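Local coordinates for protein peptide chain release factor subunit 1 (Aeropyrum pernix, PDB 3AGK) that probably directs the termination of translation in response to the stop codons UAA, UAG and UGA, working as one subunit of a heterodimer, at residues M79-L82 with Q83-T86; V48-L51 with L52-Y56; E288-L291 with H292-K295. All blocks are in the same frame, centred on the assembly; numbering follows the deposited sequence.

How the contacts relate
Three short stretches on or at the end of helices illustrate how side chains three or four residues apart are ordered by one backbone in quite different settings. Contacts 1 and 2 are neighbours in the eRF1 domain 1 region: helix 45-58 carries contact 2, helix 65-82 ends in contact 1, and their centres are 13 Å apart. They touch through Leu82 CD1 and Val48 CG1 at 3.8 Å, while Gln83 OE1 lies 3.5 Å from Met49 CE. Contact 3 belongs to domain 3, on the opposite side of the chain's centre, and touches neither: its nearest atoms are about 47 Å from contact 1 and 52 Å from contact 2, the centres 60 and 62 Å.

Contact 1: residues M79-L82 with Q83-T86; sequences MDRL and QMLT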
ATOM      1  N   MET A  79     -20.176   7.772 -22.683  1.00 42.38           N
ATOM      2  CA  MET A  79     -21.162   8.771 -23.117  1.00 48.41           C
ATOM      3  C   MET A  79     -22.591   8.352 -22.797  1.00 47.51           C
ATOM      4  O   MET A  79     -23.383   9.177 -22.348  1.00 44.96           O
ATOM      5  CB  MET A  79     -21.055   9.087 -24.606  1.00 38.05           C
ATOM      6  CG  MET A  79     -19.768   9.836 -24.990  1.00 49.25           C
ATOM      7  SD  MET A  79     -19.647  10.254 -26.755  1.00 52.61           S
ATOM      8  CE  MET A  79     -18.133   9.407 -27.176  1.00 66.49           C
ATOM      9  N   ASP A  80     -22.911   7.086 -23.062  1.00 45.46           N
ATOM     10  CA  ASP A  80     -24.214   6.516 -22.710  1.00 47.60           C
ATOM     11  C   ASP A  80     -24.508   6.743 -21.243  1.00 48.19           C
ATOM     12  O   ASP A  80     -25.587   7.195 -20.866  1.00 49.00           O
ATOM     13  CB  ASP A  80     -24.216   5.007 -22.954  1.00 51.48           C
ATOM     14  CG  ASP A  80     -24.453   4.652 -24.398  1.00 58.57           C
ATOM     15  OD1 ASP A  80     -25.032   5.493 -25.119  1.00 60.03           O
ATOM     16  OD2 ASP A  80     -24.058   3.532 -24.806  1.00 64.30           O
ATOM     17  N   ARG A  81     -23.528   6.393 -20.419  1.00 47.29           N
ATOM     18  CA  ARG A  81     -23.637   6.499 -18.979  1.00 51.18           C
ATOM     19  C   ARG A  81     -23.924   7.945 -18.563  1.00 55.62           C
ATOM     20  O   ARG A  81     -24.774   8.201 -17.703  1.00 53.14           O
ATOM     21  CB  ARG A  81     -22.333   5.990 -18.355  1.00 57.09           C
ATOM     22  CG  ARG A  81     -22.464   4.858 -17.336  1.00 60.38           C
ATOM     23  CD  ARG A  81     -23.466   3.795 -17.740  1.00 67.88           C
ATOM     24  NE  ARG A  81     -23.188   3.240 -19.063  1.00 77.74           N
ATOM     25  CZ  ARG A  81     -22.804   1.988 -19.289  1.00 72.91           C
ATOM     26  NH1 ARG A  81     -22.649   1.139 -18.282  1.00 75.45           N
ATOM     27  NH2 ARG A  81     -22.583   1.585 -20.528  1.00 65.30           N
ATOM     28  N   LEU A  82     -23.225   8.897 -19.178  1.00 48.85           N
ATOM     29  CA  LEU A  82     -23.338  10.296 -18.765  1.00 48.83           C
ATOM     30  C   LEU A  82     -24.660  10.903 -19.203  1.00 43.88           C
ATOM     31  O   LEU A  82     -25.198  11.793 -18.551  1.00 43.88           O
ATOM     32  CB  LEU A  82     -22.181  11.141 -19.318  1.00 56.59           C
ATOM     33  CG  LEU A  82     -20.767  10.861 -18.815  1.00 56.88           C
ATOM     34  CD1 LEU A  82     -19.791  11.863 -19.410  1.00 59.72           C
ATOM     35  CD2 LEU A  82     -20.713  10.903 -17.306  1.00 53.41           C
ATOM     36  N   GLN A  83     -25.184  10.434 -20.325  1.00 42.55           N
ATOM     37  CA  GLN A  83     -26.443  10.973 -20.792  1.00 52.19           C
ATOM     38  C   GLN A  83     -27.605  10.424 -19.967  1.00 58.01           C
ATOM     39  O   GLN A  83     -28.755  10.783 -20.194  1.00 60.89           O
ATOM     40  CB  GLN A  83     -26.607  10.775 -22.306  1.00 60.82           C
ATOM     41  CG  GLN A  83     -25.595  11.642 -23.076  1.00 71.57           C
ATOM     42  CD  GLN A  83     -25.799  11.669 -24.583  1.00 76.86           C
ATOM     43  OE1 GLN A  83     -25.405  10.739 -25.298  1.00 74.92           O
ATOM     44  NE2 GLN A  83     -26.383  12.759 -25.077  1.00 76.66           N
ATOM     45  N   MET A  84     -27.285   9.583 -18.984  1.00 57.01           N
ATOM     46  CA  MET A  84     -28.277   9.099 -18.014  1.00 61.85           C
ATOM     47  C   MET A  84     -28.468  10.081 -16.874  1.00 63.91           C
ATOM     48  O   MET A  84     -29.410   9.961 -16.102  1.00 72.57           O
ATOM     49  CB  MET A  84     -27.839   7.773 -17.392  1.00 56.80           C
ATOM     50  CG  MET A  84     -28.326   6.540 -18.092  1.00 63.77           C
ATOM     51  SD  MET A  84     -27.534   5.079 -17.388  1.00 74.20           S
ATOM     52  CE  MET A  84     -27.911   3.882 -18.663  1.00134.06           C
ATOM     53  N   LEU A  85     -27.553  11.035 -16.754  1.00 63.05           N
ATOM     54  CA  LEU A  85     -27.556  11.930 -15.614  1.00 64.01           C
ATOM     55  C   LEU A  85     -27.866  13.344 -16.053  1.00 70.77           C
ATOM     56  O   LEU A  85     -27.770  13.680 -17.234  1.00 70.67           O
ATOM     57  CB  LEU A  85     -26.197  11.907 -14.925  1.00 61.95           C
ATOM     58  CG  LEU A  85     -25.453  10.578 -14.855  1.00 57.66           C
ATOM     59  CD1 LEU A  85     -24.071  10.786 -14.275  1.00 57.93           C
ATOM     60  CD2 LEU A  85     -26.232   9.531 -14.049  1.00 60.63           C
ATOM     61  N   THR A  86     -28.230  14.179 -15.091  1.00 75.63           N
ATOM     62  CA  THR A  86     -28.457  15.582 -15.380  1.00 87.39           C
ATOM     63  C   THR A  86     -27.252  16.408 -14.949  1.00 98.00           C
ATOM     64  O   THR A  86     -26.806  17.299 -15.675  1.00105.10           O
ATOM     65  CB  THR A  86     -29.728  16.091 -14.709  1.00 91.16           C
ATOM     66  OG1 THR A  86     -29.900  15.409 -13.462  1.00 99.24           O
ATOM     67  CG2 THR A  86     -30.927  15.803 -15.600  1.00 86.93           C
TER
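Gln83 N reaches back to Met79 O at 3.0 Å, a helical bond, and makes a second, weak one to Asp80 O at 3.3 Å. From here the spacing shortens. Met84 N bonds to Arg81 O at 3.1 Å, and Leu85 N to Leu82 O at 3.1 Å; each donor spans three residues and stands above the plane of its carbonyl. The side chains settle on the same oxygens. With CG anti to its own carbonyl carbon (chi1 -68°), the Gln83 chain is laid back over the helix, CG coming to 3.4 Å from Met79 O. Met84 CB presses on Arg81 O at 3.1 Å, and Leu85 CG approaches that oxygen at 3.8 Å. Alongside, the Met84 sulfur SD faces Arg81 CD at 4.3 Å. Further out, Leu82 and Leu85 both rest on Leu93 of strand 93-98, and Leu82 also meets Leu52. Arg81 runs over Leu95, Met110 and Cys108, the last of these disulfide-bonded to Cys97. The shortened backbone bonds mark the end of helix 65-82 in a type I beta turn, Leu82 to Leu85, where the helix gives way to the loop leading to the sheet of domain 1.

Contact 2: residues V48-L51 with L52-Y56; sequences VMTL and LRQEY
Leu51 and Glu55 are brought together by unlike torsions: in Leu51 CG stands opposite the backbone N (chi1 -177°), whereas the Glu55 chain starts beside its N and then bends at chi2 (-48°). The two side chains therefore run alongside each other, with Leu51 CD2 4.0 Å from Glu55 CG, so the leucine methyl meets the aliphatic part of the acid. Arg53 runs extended from CG to NE, which carries its guanidinium back along the helix until one face is covered by Met49 CG; Met49 CE also comes to 4.4 Å from Arg53 NH2. Thr50 and Gln54 cross obliquely, and the methyl CG2 of Thr50 approaches Gln54 OE1 at 3.8 Å, while OG1 of the threonine turns the other way to bond with Ser46 O. Gln54 CG also sits tightly on Thr50 O, at 3.0 Å. On the inner side, Val48 CG1 and Leu52 CG meet at 4.4 Å.

Underneath, the amides follow the regular helical ladder, Leu52 N bonding to Val48 O at 2.8 Å and Glu55 N to Leu51 O at 2.9 Å, the latter almost straight at 176°. Val48 and Leu52 both meet Leu82 of helix 65-82, and Leu52 also rests on Tyr122, which Glu55 touches too. Met49 and Arg53 share Gln83 as a neighbour.

Chemically, the contact divides its labour: the backbone amides named here are paired within the helix, and the side-chain contacts across it are van der Waals, with no hydrogen bond or salt bridge among them. The Arg53 charge is laid against a methionine chain, and the pairing with Met49 is thus one of apolar cover, consistent with an amphipathic helix whose polar ends project outward.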
ATOM      1  N   VAL A  48     -17.679  17.612 -20.320  1.00 44.27           N
ATOM      2  CA  VAL A  48     -17.102  16.278 -20.414  1.00 52.22           C
ATOM      3  C   VAL A  48     -17.555  15.607 -21.708  1.00 55.33           C
ATOM      4  O   VAL A  48     -16.762  14.980 -22.408  1.00 55.94           O
ATOM      5  CB  VAL A  48     -17.504  15.410 -19.208  1.00 52.25           C
ATOM      6  CG1 VAL A  48     -16.757  14.083 -19.242  1.00 44.41           C
ATOM      7  CG2 VAL A  48     -17.232  16.171 -17.891  1.00 50.00           C
ATOM      8  N   MET A  49     -18.838  15.763 -22.016  1.00 50.38           N
ATOM      9  CA  MET A  49     -19.451  15.214 -23.217  1.00 52.76           C
ATOM     10  C   MET A  49     -18.742  15.684 -24.501  1.00 52.71           C
ATOM     11  O   MET A  49     -18.444  14.883 -25.388  1.00 52.47           O
ATOM     12  CB  MET A  49     -20.928  15.624 -23.225  1.00 64.47           C
ATOM     13  CG  MET A  49     -21.897  14.584 -23.743  1.00 73.35           C
ATOM     14  SD  MET A  49     -21.754  12.923 -23.042  1.00 51.10           S
ATOM     15  CE  MET A  49     -22.261  12.036 -24.507  1.00 77.29           C
ATOM     16  N   THR A  50     -18.476  16.987 -24.589  1.00 52.93           N
ATOM     17  CA  THR A  50     -17.694  17.564 -25.683  1.00 51.74           C
ATOM     18  C   THR A  50     -16.282  16.966 -25.745  1.00 52.59           C
ATOM     19  O   THR A  50     -15.804  16.589 -26.818  1.00 47.20           O
ATOM     20  CB  THR A  50     -17.606  19.096 -25.558  1.00 52.98           C
ATOM     21  OG1 THR A  50     -18.911  19.655 -25.704  1.00 57.59           O
ATOM     22  CG2 THR A  50     -16.681  19.687 -26.642  1.00 56.84           C
ATOM     23  N   LEU A  51     -15.628  16.855 -24.593  1.00 49.99           N
ATOM     24  CA  LEU A  51     -14.302  16.244 -24.531  1.00 49.69           C
ATOM     25  C   LEU A  51     -14.302  14.777 -25.014  1.00 46.41           C
ATOM     26  O   LEU A  51     -13.459  14.382 -25.802  1.00 46.51           O
ATOM     27  CB  LEU A  51     -13.729  16.356 -23.113  1.00 59.68           C
ATOM     28  CG  LEU A  51     -12.308  15.812 -22.904  1.00 62.77           C
ATOM     29  CD1 LEU A  51     -11.613  16.510 -21.736  1.00 53.20           C
ATOM     30  CD2 LEU A  51     -12.330  14.301 -22.686  1.00 58.58           C
ATOM     31  N   LEU A  52     -15.246  13.969 -24.544  1.00 40.98           N
ATOM     32  CA  LEU A  52     -15.331  12.586 -24.995  1.00 40.64           C
ATOM     33  C   LEU A  52     -15.617  12.518 -26.492  1.00 41.32           C
ATOM     34  O   LEU A  52     -15.099  11.649 -27.188  1.00 44.17           O
ATOM     35  CB  LEU A  52     -16.422  11.825 -24.228  1.00 41.53           C
ATOM     36  CG  LEU A  52     -16.165  11.570 -22.748  1.00 42.31           C
ATOM     37  CD1 LEU A  52     -17.318  10.805 -22.134  1.00 42.02           C
ATOM     38  CD2 LEU A  52     -14.841  10.828 -22.546  1.00 45.75           C
ATOM     39  N   ARG A  53     -16.457  13.431 -26.977  1.00 39.21           N
ATOM     40  CA  ARG A  53     -16.809  13.467 -28.393  1.00 40.29           C
ATOM     41  C   ARG A  53     -15.571  13.783 -29.249  1.00 46.66           C
ATOM     42  O   ARG A  53     -15.402  13.220 -30.329  1.00 48.81           O
ATOM     43  CB  ARG A  53     -17.920  14.494 -28.644  1.00 43.64           C
ATOM     44  CG  ARG A  53     -19.323  13.900 -28.540  1.00 45.71           C
ATOM     45  CD  ARG A  53     -20.411  14.953 -28.538  1.00 47.15           C
ATOM     46  NE  ARG A  53     -21.702  14.307 -28.315  1.00 51.38           N
ATOM     47  CZ  ARG A  53     -22.830  14.947 -28.036  1.00 52.52           C
ATOM     48  NH1 ARG A  53     -22.839  16.268 -27.938  1.00 50.26           N
ATOM     49  NH2 ARG A  53     -23.955  14.262 -27.856  1.00 56.81           N
ATOM     50  N   GLN A  54     -14.722  14.685 -28.752  1.00 46.92           N
ATOM     51  CA  GLN A  54     -13.443  15.008 -29.401  1.00 53.81           C
ATOM     52  C   GLN A  54     -12.533  13.793 -29.424  1.00 56.18           C
ATOM     53  O   GLN A  54     -11.991  13.414 -30.469  1.00 58.70           O
ATOM     54  CB  GLN A  54     -12.715  16.112 -28.650  1.00 52.66           C
ATOM     55  CG  GLN A  54     -13.461  17.418 -28.559  1.00 66.94           C
ATOM     56  CD  GLN A  54     -12.575  18.528 -28.041  1.00 83.83           C
ATOM     57  OE1 GLN A  54     -13.049  19.600 -27.666  1.00 84.71           O
ATOM     58  NE2 GLN A  54     -11.267  18.276 -28.025  1.00 91.30           N
ATOM     59  N   GLU A  55     -12.354  13.197 -28.250  1.00 47.60           N
ATOM     60  CA  GLU A  55     -11.577  11.977 -28.117  1.00 50.36           C
ATOM     61  C   GLU A  55     -12.088  10.914 -29.087  1.00 57.71           C
ATOM     62  O   GLU A  55     -11.302  10.158 -29.654  1.00 57.75           O
ATOM     63  CB  GLU A  55     -11.605  11.464 -26.666  1.00 51.38           C
ATOM     64  CG  GLU A  55     -10.668  12.243 -25.731  1.00 54.21           C
ATOM     65  CD  GLU A  55      -9.272  12.411 -26.343  1.00 59.63           C
ATOM     66  OE1 GLU A  55      -8.667  11.386 -26.732  1.00 62.88           O
ATOM     67  OE2 GLU A  55      -8.789  13.556 -26.444  1.00 57.90           O
ATOM     68  N   TYR A  56     -13.404  10.860 -29.274  1.00 55.78           N
ATOM     69  CA  TYR A  56     -13.989   9.897 -30.198  1.00 52.87           C
ATOM     70  C   TYR A  56     -13.534  10.140 -31.649  1.00 54.87           C
ATOM     71  O   TYR A  56     -13.157   9.207 -32.353  1.00 53.81           O
ATOM     72  CB  TYR A  56     -15.523   9.876 -30.083  1.00 46.24           C
ATOM     73  CG  TYR A  56     -16.142   8.694 -30.788  1.00 47.27           C
ATOM     74  CD1 TYR A  56     -16.388   7.506 -30.110  1.00 48.52           C
ATOM     75  CD2 TYR A  56     -16.440   8.749 -32.145  1.00 54.63           C
ATOM     76  CE1 TYR A  56     -16.936   6.417 -30.757  1.00 49.88           C
ATOM     77  CE2 TYR A  56     -16.981   7.669 -32.799  1.00 53.09           C
ATOM     78  CZ  TYR A  56     -17.223   6.507 -32.106  1.00 48.93           C
ATOM     79  OH  TYR A  56     -17.772   5.435 -32.759  1.00 49.52           O
TER

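Contact 3: residues E288-L291 with H292-K295; sequences EFKL and HLAK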
ATOM      1  N   GLU A 288       6.382 -15.927  18.507  1.00 51.93           N
ATOM      2  CA  GLU A 288       5.784 -16.696  19.591  1.00 55.70           C
ATOM      3  C   GLU A 288       5.344 -18.082  19.089  1.00 58.42           C
ATOM      4  O   GLU A 288       5.615 -19.098  19.723  1.00 60.12           O
ATOM      5  CB  GLU A 288       4.595 -15.953  20.198  1.00 52.97           C
ATOM      6  CG  GLU A 288       3.877 -16.723  21.293  1.00 60.16           C
ATOM      7  CD  GLU A 288       2.722 -15.943  21.910  1.00 68.18           C
ATOM      8  OE1 GLU A 288       2.410 -14.838  21.420  1.00 73.73           O
ATOM      9  OE2 GLU A 288       2.119 -16.441  22.884  1.00 71.90           O
ATOM     10  N   PHE A 289       4.676 -18.103  17.939  1.00 47.80           N
ATOM     11  CA  PHE A 289       4.245 -19.342  17.316  1.00 45.21           C
ATOM     12  C   PHE A 289       5.446 -20.276  17.115  1.00 53.73           C
ATOM     13  O   PHE A 289       5.377 -21.459  17.431  1.00 55.99           O
ATOM     14  CB  PHE A 289       3.510 -19.036  15.992  1.00 44.32           C
ATOM     15  CG  PHE A 289       3.214 -20.253  15.141  1.00 50.41           C
ATOM     16  CD1 PHE A 289       2.280 -21.195  15.541  1.00 50.34           C
ATOM     17  CD2 PHE A 289       3.861 -20.439  13.927  1.00 54.72           C
ATOM     18  CE1 PHE A 289       2.005 -22.310  14.759  1.00 51.14           C
ATOM     19  CE2 PHE A 289       3.589 -21.542  13.137  1.00 51.00           C
ATOM     20  CZ  PHE A 289       2.652 -22.481  13.550  1.00 56.32           C
ATOM     21  N   LYS A 290       6.554 -19.740  16.612  1.00 59.91           N
ATOM     22  CA  LYS A 290       7.701 -20.585  16.296  1.00 59.13           C
ATOM     23  C   LYS A 290       8.411 -21.100  17.548  1.00 54.19           C
ATOM     24  O   LYS A 290       8.874 -22.235  17.578  1.00 59.98           O
ATOM     25  CB  LYS A 290       8.676 -19.860  15.373  1.00 60.65           C
ATOM     26  CG  LYS A 290       9.357 -20.792  14.387  1.00 77.74           C
ATOM     27  CD  LYS A 290      10.094 -21.932  15.107  1.00 83.18           C
ATOM     28  CE  LYS A 290      10.121 -23.213  14.291  1.00 78.18           C
ATOM     29  NZ  LYS A 290      10.578 -24.373  15.110  1.00 80.85           N
ATOM     30  N   LEU A 291       8.473 -20.264  18.576  1.00 47.34           N
ATOM     31  CA  LEU A 291       9.023 -20.639  19.875  1.00 58.73           C
ATOM     32  C   LEU A 291       8.283 -21.841  20.492  1.00 63.74           C
ATOM     33  O   LEU A 291       8.899 -22.757  21.038  1.00 58.84           O
ATOM     34  CB  LEU A 291       8.953 -19.434  20.820  1.00 66.44           C
ATOM     35  CG  LEU A 291      10.026 -19.243  21.893  1.00 74.71           C
ATOM     36  CD1 LEU A 291      11.402 -19.552  21.331  1.00 73.66           C
ATOM     37  CD2 LEU A 291       9.980 -17.823  22.455  1.00 74.44           C
ATOM     38  N   HIS A 292       6.959 -21.832  20.405  1.00 64.19           N
ATOM     39  CA  HIS A 292       6.171 -22.962  20.881  1.00 65.56           C
ATOM     40  C   HIS A 292       6.494 -24.215  20.067  1.00 72.19           C
ATOM     41  O   HIS A 292       6.625 -25.307  20.625  1.00 70.12           O
ATOM     42  CB  HIS A 292       4.666 -22.666  20.820  1.00 63.92           C
ATOM     43  CG  HIS A 292       4.211 -21.612  21.782  1.00 60.86           C
ATOM     44  ND1 HIS A 292       4.259 -21.777  23.151  1.00 63.34           N
ATOM     45  CD2 HIS A 292       3.681 -20.383  21.571  1.00 58.97           C
ATOM     46  CE1 HIS A 292       3.792 -20.692  23.742  1.00 62.10           C
ATOM     47  NE2 HIS A 292       3.432 -19.830  22.804  1.00 62.10           N
ATOM     48  N   LEU A 293       6.614 -24.054  18.749  1.00 68.63           N
ATOM     49  CA  LEU A 293       6.979 -25.166  17.877  1.00 64.90           C
ATOM     50  C   LEU A 293       8.321 -25.739  18.284  1.00 65.19           C
ATOM     51  O   LEU A 293       8.464 -26.944  18.497  1.00 63.65           O
ATOM     52  CB  LEU A 293       7.098 -24.705  16.432  1.00 60.50           C
ATOM     53  CG  LEU A 293       5.890 -24.750  15.511  1.00 56.26           C
ATOM     54  CD1 LEU A 293       6.367 -24.392  14.104  1.00 50.34           C
ATOM     55  CD2 LEU A 293       5.264 -26.121  15.524  1.00 58.72           C
ATOM     56  N   ALA A 294       9.305 -24.852  18.374  1.00 61.40           N
ATOM     57  CA  ALA A 294      10.676 -25.236  18.669  1.00 67.39           C
ATOM     58  C   ALA A 294      10.807 -25.921  20.028  1.00 76.95           C
ATOM     59  O   ALA A 294      11.662 -26.785  20.210  1.00 84.82           O
ATOM     60  CB  ALA A 294      11.594 -24.012  18.587  1.00 67.68           C
ATOM     61  N   LYS A 295       9.955 -25.546  20.975  1.00 73.05           N
ATOM     62  CA  LYS A 295      10.049 -26.100  22.317  1.00 79.67           C
ATOM     63  C   LYS A 295       9.009 -27.179  22.599  1.00 82.76           C
ATOM     64  O   LYS A 295       8.733 -27.481  23.753  1.00 87.03           O
ATOM     65  CB  LYS A 295       9.974 -24.985  23.367  1.00 81.94           C
ATOM     66  CG  LYS A 295      11.143 -23.998  23.287  1.00 85.49           C
ATOM     67  CD  LYS A 295      10.975 -22.810  24.230  1.00 84.11           C
ATOM     68  CE  LYS A 295      12.262 -21.994  24.313  1.00 84.77           C
ATOM     69  NZ  LYS A 295      12.157 -20.865  25.279  1.00 83.60           N
TER
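His292 N bonds to Glu288 O at 3.1 Å, and Leu293, Ala294 and Lys295 repeat the step to Phe289, Lys290 and Leu291, up to the point where Lys295 leaves helical backbone angles. This is the C-terminal end of helix 277-294, packed against the mixed sheet of eRF1 domain 3. The Glu288 chain travels beside the imidazole of His292. Its chi1 of 177° swings the extended chain away from its own N, which places CG 3.5 Å from His292 NE2. OE2 arrives at the edge of the imidazole, in its plane, 3.6 Å from NE2, with carboxylate and ring turned 40° apart. The firmer partner of OE2 is Lys317, to which it is salt-bridged, so the histidine is at most a second neighbour of the acid. Back along the ring, His292 CD2 lies 3.0 Å from Glu288 O, and the ring also touches Ile300 and Ile365. Replacing the ring by an alanine is likely to deprive the Glu288 chain of its flanking group and open a gap beside those two isoleucines.

Phe289 lies on the buried face. Leu293 CG sits over one face of its ring, with CD1 of the leucine 4.1 Å from Phe289 CE2, while Phe359 meets the phenylalanine edge-to-face. Lys290, bent at chi2 and chi3, crosses Leu293 at about a right angle and curls over the helix end, its NZ 3.6 Å from Ala294 CB; a positive charge near a helix C-terminus is likely to suit the helix dipole. Trp354 touches both Lys290 and Leu293. On the exposed side Lys295 runs extended along Leu291, its CE 3.9 Å from Leu291 CD1.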